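Local coordinates for PilY2 protein (Pseudomonas aeruginosa, PDB 3TDQ) that probably takes part in the assembly of type IV pili (fimbriae), as a small protein of an OB-fold-related family, at residues Leu29-Arg38 with Pro62-Tyr70. Sequence-based numbering, arbitrary orientation. Where two conformers were deposited one is given.
With GOL (glycerol), chain F.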
loop_
_atom_site.group_PDB
_atom_site.type_symbol
_atom_site.label_atom_id
_atom_site.label_comp_id
_atom_site.label_asym_id
_atom_site.label_seq_id
_atom_site.Cartn_x
_atom_site.Cartn_y
_atom_site.Cartn_z
ATOM N N LEU A 29 -13.999 9.276 10.897
ATOM C CA LEU A 29 -13.742 10.174 9.755
ATOM C C LEU A 29 -12.309 10.637 9.711
ATOM O O LEU A 29 -11.687 10.902 10.748
ATOM C CB LEU A 29 -14.651 11.414 9.804
ATOM C CG LEU A 29 -16.147 11.159 9.583
ATOM C CD1 LEU A 29 -16.915 12.392 9.846
ATOM C CD2 LEU A 29 -16.431 10.714 8.140
ATOM N N TYR A 30 -11.781 10.712 8.475
ATOM C CA TYR A 30 -10.440 11.152 8.208
ATOM C C TYR A 30 -10.433 12.125 7.069
ATOM O O TYR A 30 -11.264 12.006 6.163
ATOM C CB TYR A 30 -9.551 9.943 7.790
ATOM C CG TYR A 30 -9.465 8.853 8.829
ATOM C CD1 TYR A 30 -10.423 7.838 8.883
ATOM C CD2 TYR A 30 -8.449 8.854 9.786
ATOM C CE1 TYR A 30 -10.380 6.853 9.866
ATOM C CE2 TYR A 30 -8.388 7.858 10.767
ATOM C CZ TYR A 30 -9.355 6.856 10.796
ATOM O OH TYR A 30 -9.344 5.868 11.745
ATOM N N ARG A 31 -9.467 13.046 7.076
ATOM C CA ARG A 31 -9.283 13.957 5.959
ATOM C C ARG A 31 -8.488 13.202 4.910
ATOM O O ARG A 31 -7.488 12.568 5.248
ATOM C CB ARG A 31 -8.553 15.250 6.392
ATOM C CG ARG A 31 -8.375 16.289 5.269
ATOM C CD ARG A 31 -9.645 17.101 5.004
ATOM N NE ARG A 31 -10.106 17.784 6.213
ATOM C CZ ARG A 31 -11.336 18.238 6.398
ATOM N NH1 ARG A 31 -12.249 18.112 5.444
ATOM N NH2 ARG A 31 -11.665 18.824 7.541
ATOM N N LEU A 32 -8.942 13.225 3.657
ATOM C CA LEU A 32 -8.233 12.576 2.564
ATOM C C LEU A 32 -8.010 13.673 1.497
ATOM O O LEU A 32 -8.868 13.903 0.652
ATOM C CB LEU A 32 -8.986 11.343 2.047
ATOM C CG LEU A 32 -8.335 10.516 0.928
ATOM C CD1 LEU A 32 -6.875 10.169 1.230
ATOM C CD2 LEU A 32 -9.105 9.232 0.727
ATOM N N PRO A 33 -6.911 14.445 1.625
ATOM C CA PRO A 33 -6.694 15.584 0.714
ATOM C C PRO A 33 -6.323 15.126 -0.680
ATOM O O PRO A 33 -5.901 13.985 -0.860
ATOM C CB PRO A 33 -5.544 16.376 1.384
ATOM C CG PRO A 33 -4.809 15.385 2.172
ATOM C CD PRO A 33 -5.806 14.312 2.592
ATOM N N ASN A 34 -6.480 16.018 -1.669
ATOM C CA ASN A 34 -6.134 15.719 -3.078
ATOM C C ASN A 34 -4.641 15.409 -3.245
ATOM O O ASN A 34 -4.272 14.754 -4.198
ATOM C CB ASN A 34 -6.508 16.927 -3.973
ATOM C CG ASN A 34 -7.993 17.249 -4.041
ATOM O OD1 ASN A 34 -8.868 16.456 -3.607
ATOM N ND2 ASN A 34 -8.299 18.450 -4.545
ATOM N N SER A 35 -3.789 15.877 -2.299
ATOM C CA SER A 35 -2.339 15.661 -2.308
ATOM C C SER A 35 -1.964 14.200 -1.972
ATOM O O SER A 35 -0.825 13.828 -2.212
ATOM C CB SER A 35 -1.648 16.645 -1.359
ATOM O OG SER A 35 -2.119 16.491 -0.029
ATOM N N THR A 36 -2.910 13.358 -1.470
ATOM C CA THR A 36 -2.645 11.921 -1.229
ATOM C C THR A 36 -2.908 11.283 -2.568
ATOM O O THR A 36 -4.074 11.087 -2.963
ATOM C CB THR A 36 -3.489 11.392 -0.074
ATOM O OG1 THR A 36 -3.149 12.192 1.062
ATOM C CG2 THR A 36 -3.253 9.883 0.200
ATOM N N VAL A 37 -1.822 11.007 -3.296
ATOM C CA VAL A 37 -1.840 10.538 -4.673
ATOM C C VAL A 37 -1.061 9.214 -4.822
ATOM O O VAL A 37 -0.008 9.031 -4.217
ATOM C CB VAL A 37 -1.261 11.669 -5.585
ATOM C CG1 VAL A 37 -1.204 11.261 -7.049
ATOM C CG2 VAL A 37 -2.019 12.981 -5.434
ATOM N N ARG A 38 -1.602 8.302 -5.642
ATOM C CA ARG A 38 -1.019 7.007 -5.951
ATOM C C ARG A 38 -1.163 6.821 -7.468
ATOM O O ARG A 38 -2.261 6.985 -8.012
ATOM C CB ARG A 38 -1.728 5.899 -5.133
ATOM C CG ARG A 38 -0.932 4.613 -4.914
ATOM C CD ARG A 38 -1.603 3.704 -3.852
ATOM N NE ARG A 38 -0.616 3.037 -2.992
ATOM C CZ ARG A 38 -0.187 3.527 -1.842
ATOM N NH1 ARG A 38 -0.726 4.632 -1.341
ATOM N NH2 ARG A 38 0.765 2.908 -1.167
ATOM N N PRO A 62 -9.683 19.354 12.369
ATOM C CA PRO A 62 -10.603 18.528 13.175
ATOM C C PRO A 62 -10.477 17.037 12.894
ATOM O O PRO A 62 -10.771 16.242 13.790
ATOM C CB PRO A 62 -11.988 19.089 12.816
ATOM C CG PRO A 62 -11.832 19.590 11.402
ATOM C CD PRO A 62 -10.401 20.091 11.301
ATOM N N TRP A 63 -9.993 16.651 11.691
ATOM C CA TRP A 63 -9.825 15.243 11.351
ATOM C C TRP A 63 -8.389 14.938 11.043
ATOM O O TRP A 63 -7.718 15.766 10.416
ATOM C CB TRP A 63 -10.724 14.859 10.146
ATOM C CG TRP A 63 -12.151 15.322 10.302
ATOM C CD1 TRP A 63 -12.731 16.412 9.721
ATOM C CD2 TRP A 63 -13.127 14.781 11.204
ATOM N NE1 TRP A 63 -14.032 16.552 10.166
ATOM C CE2 TRP A 63 -14.303 15.553 11.068
ATOM C CE3 TRP A 63 -13.111 13.735 12.143
ATOM C CZ2 TRP A 63 -15.462 15.287 11.808
ATOM C CZ3 TRP A 63 -14.273 13.442 12.837
ATOM C CH2 TRP A 63 -15.418 14.237 12.699
ATOM N N SER A 64 -7.917 13.730 11.428
ATOM C CA SER A 64 -6.539 13.324 11.116
ATOM C C SER A 64 -6.425 13.063 9.623
ATOM O O SER A 64 -7.420 12.720 8.975
ATOM C CB SER A 64 -6.111 12.126 11.946
ATOM O OG SER A 64 -5.836 12.615 13.255
ATOM N N THR A 65 -5.236 13.331 9.060
ATOM C CA THR A 65 -5.004 13.332 7.625
ATOM C C THR A 65 -4.331 12.060 7.142
ATOM O O THR A 65 -3.229 11.745 7.581
ATOM C CB THR A 65 -4.155 14.573 7.263
ATOM O OG1 THR A 65 -4.843 15.731 7.713
ATOM C CG2 THR A 65 -3.912 14.717 5.761
ATOM N N ILE A 66 -4.982 11.362 6.200
ATOM C CA ILE A 66 -4.415 10.164 5.583
ATOM C C ILE A 66 -3.486 10.638 4.463
ATOM O O ILE A 66 -3.938 11.323 3.533
ATOM C CB ILE A 66 -5.515 9.173 5.091
ATOM C CG1 ILE A 66 -6.238 8.509 6.293
ATOM C CG2 ILE A 66 -4.890 8.108 4.153
ATOM C CD1 ILE A 66 -7.491 7.670 5.931
ATOM N N THR A 67 -2.192 10.286 4.566
ATOM C CA THR A 67 -1.196 10.683 3.561
ATOM C C THR A 67 -0.788 9.487 2.700
ATOM O O THR A 67 -0.082 9.665 1.711
ATOM C CB THR A 67 0.038 11.334 4.227
ATOM O OG1 THR A 67 0.608 10.388 5.126
ATOM C CG2 THR A 67 -0.311 12.623 4.968
ATOM N N ASP A 68 -1.256 8.278 3.056
ATOM C CA ASP A 68 -0.925 7.038 2.332
ATOM C C ASP A 68 -2.045 6.029 2.520
ATOM O O ASP A 68 -2.398 5.719 3.662
ATOM C CB ASP A 68 0.424 6.454 2.856
ATOM C CG ASP A 68 1.046 5.349 1.998
ATOM O OD1 ASP A 68 0.488 5.036 0.930
ATOM O OD2 ASP A 68 2.107 4.818 2.391
ATOM N N ILE A 69 -2.648 5.553 1.424
ATOM C CA ILE A 69 -3.737 4.573 1.568
ATOM C C ILE A 69 -3.648 3.527 0.448
ATOM O O ILE A 69 -3.447 3.870 -0.715
ATOM C CB ILE A 69 -5.135 5.254 1.669
ATOM C CG1 ILE A 69 -6.267 4.232 1.979
ATOM C CG2 ILE A 69 -5.437 6.164 0.460
ATOM C CD1 ILE A 69 -7.598 4.887 2.580
ATOM N N TYR A 70 -3.820 2.247 0.826
ATOM C CA TYR A 70 -3.732 1.118 -0.082
ATOM C C TYR A 70 -5.041 0.327 -0.076
ATOM O O TYR A 70 -5.541 -0.025 0.986
ATOM C CB TYR A 70 -2.542 0.221 0.320
ATOM C CG TYR A 70 -2.426 -1.076 -0.457
ATOM C CD1 TYR A 70 -1.703 -1.138 -1.650
ATOM C CD2 TYR A 70 -2.965 -2.263 0.041
ATOM C CE1 TYR A 70 -1.565 -2.341 -2.352
ATOM C CE2 TYR A 70 -2.827 -3.469 -0.648
ATOM C CZ TYR A 70 -2.131 -3.503 -1.848
ATOM O OH TYR A 70 -2.034 -4.696 -2.536
HETATM C C1 GOL F . -4.964 4.649 -3.386
HETATM O O1 GOL F . -5.637 3.576 -2.790
HETATM C C2 GOL F . -5.338 4.686 -4.839
HETATM O O2 GOL F . -5.102 3.412 -5.480
HETATM C C3 GOL F . -4.935 6.002 -5.561
HETATM O O3 GOL F . -4.719 5.875 -7.001
HETATM O O HOH W 1 -9.609 11.618 12.326
HETATM O O HOH W 2 -8.855 18.039 9.172
HETATM O O HOH W 3 -2.292 6.862 -1.237
#
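L29 lays its CB over one face of the W63 indole, a CH-pi contact 3.8 Å from the centroid of the six-membered ring, and its CD1 reaches CZ2 and CH2 of the same ring. P62 CB sits near the rim of the opposite face. At the indole edge R31 NH2 comes in the ring plane, 3.4 Å from W63 CD1, with its guanidinium turned steeply to the ring; water 2 joins R31 NE to W63 N. R31 turns both its backbone N and its O to 62-70: N donates to S64 O (2.8 Å), and O receives I66 N at 2.9 Å, nearly straight (170°). This lone bridge, R31 with T65, joins the outermost strands 28-31 and 65-71 of the five-stranded sheet with a parallel sense, consistent with barrel closure as in OB folds. On the inner side I66 CD1 packs against Y30 CB. At the end of the type I turn P33-T36, T36 OG1 donates to I66 O (2.7 Å), in the carbonyl plane on a lone pair. R38 reaches across to strand 65-71, CG anti to its backbone N (chi1 -157°) and a bend at chi3 carrying the guanidinium to D68. Its CB comes doubtfully close to a glycerol, probably from the crystallisation liquor, and its CD lies 3.6 Å from I69 O. NE turns to D68 of the second subunit in a salt bridge. NH1 ends 2.6 Å from D68 OD1 of its own chain, a hydrogen bond within a salt bridge, guanidinium and carboxylate nearly coplanar (12°); it also bonds weakly to water 3, which accepts from I69 N. R38 NH2 bonds weakly to the same D68 OD1 (3.0 Å) and also to I69 O of the second subunit, whose K73 pairs with D68 OD2.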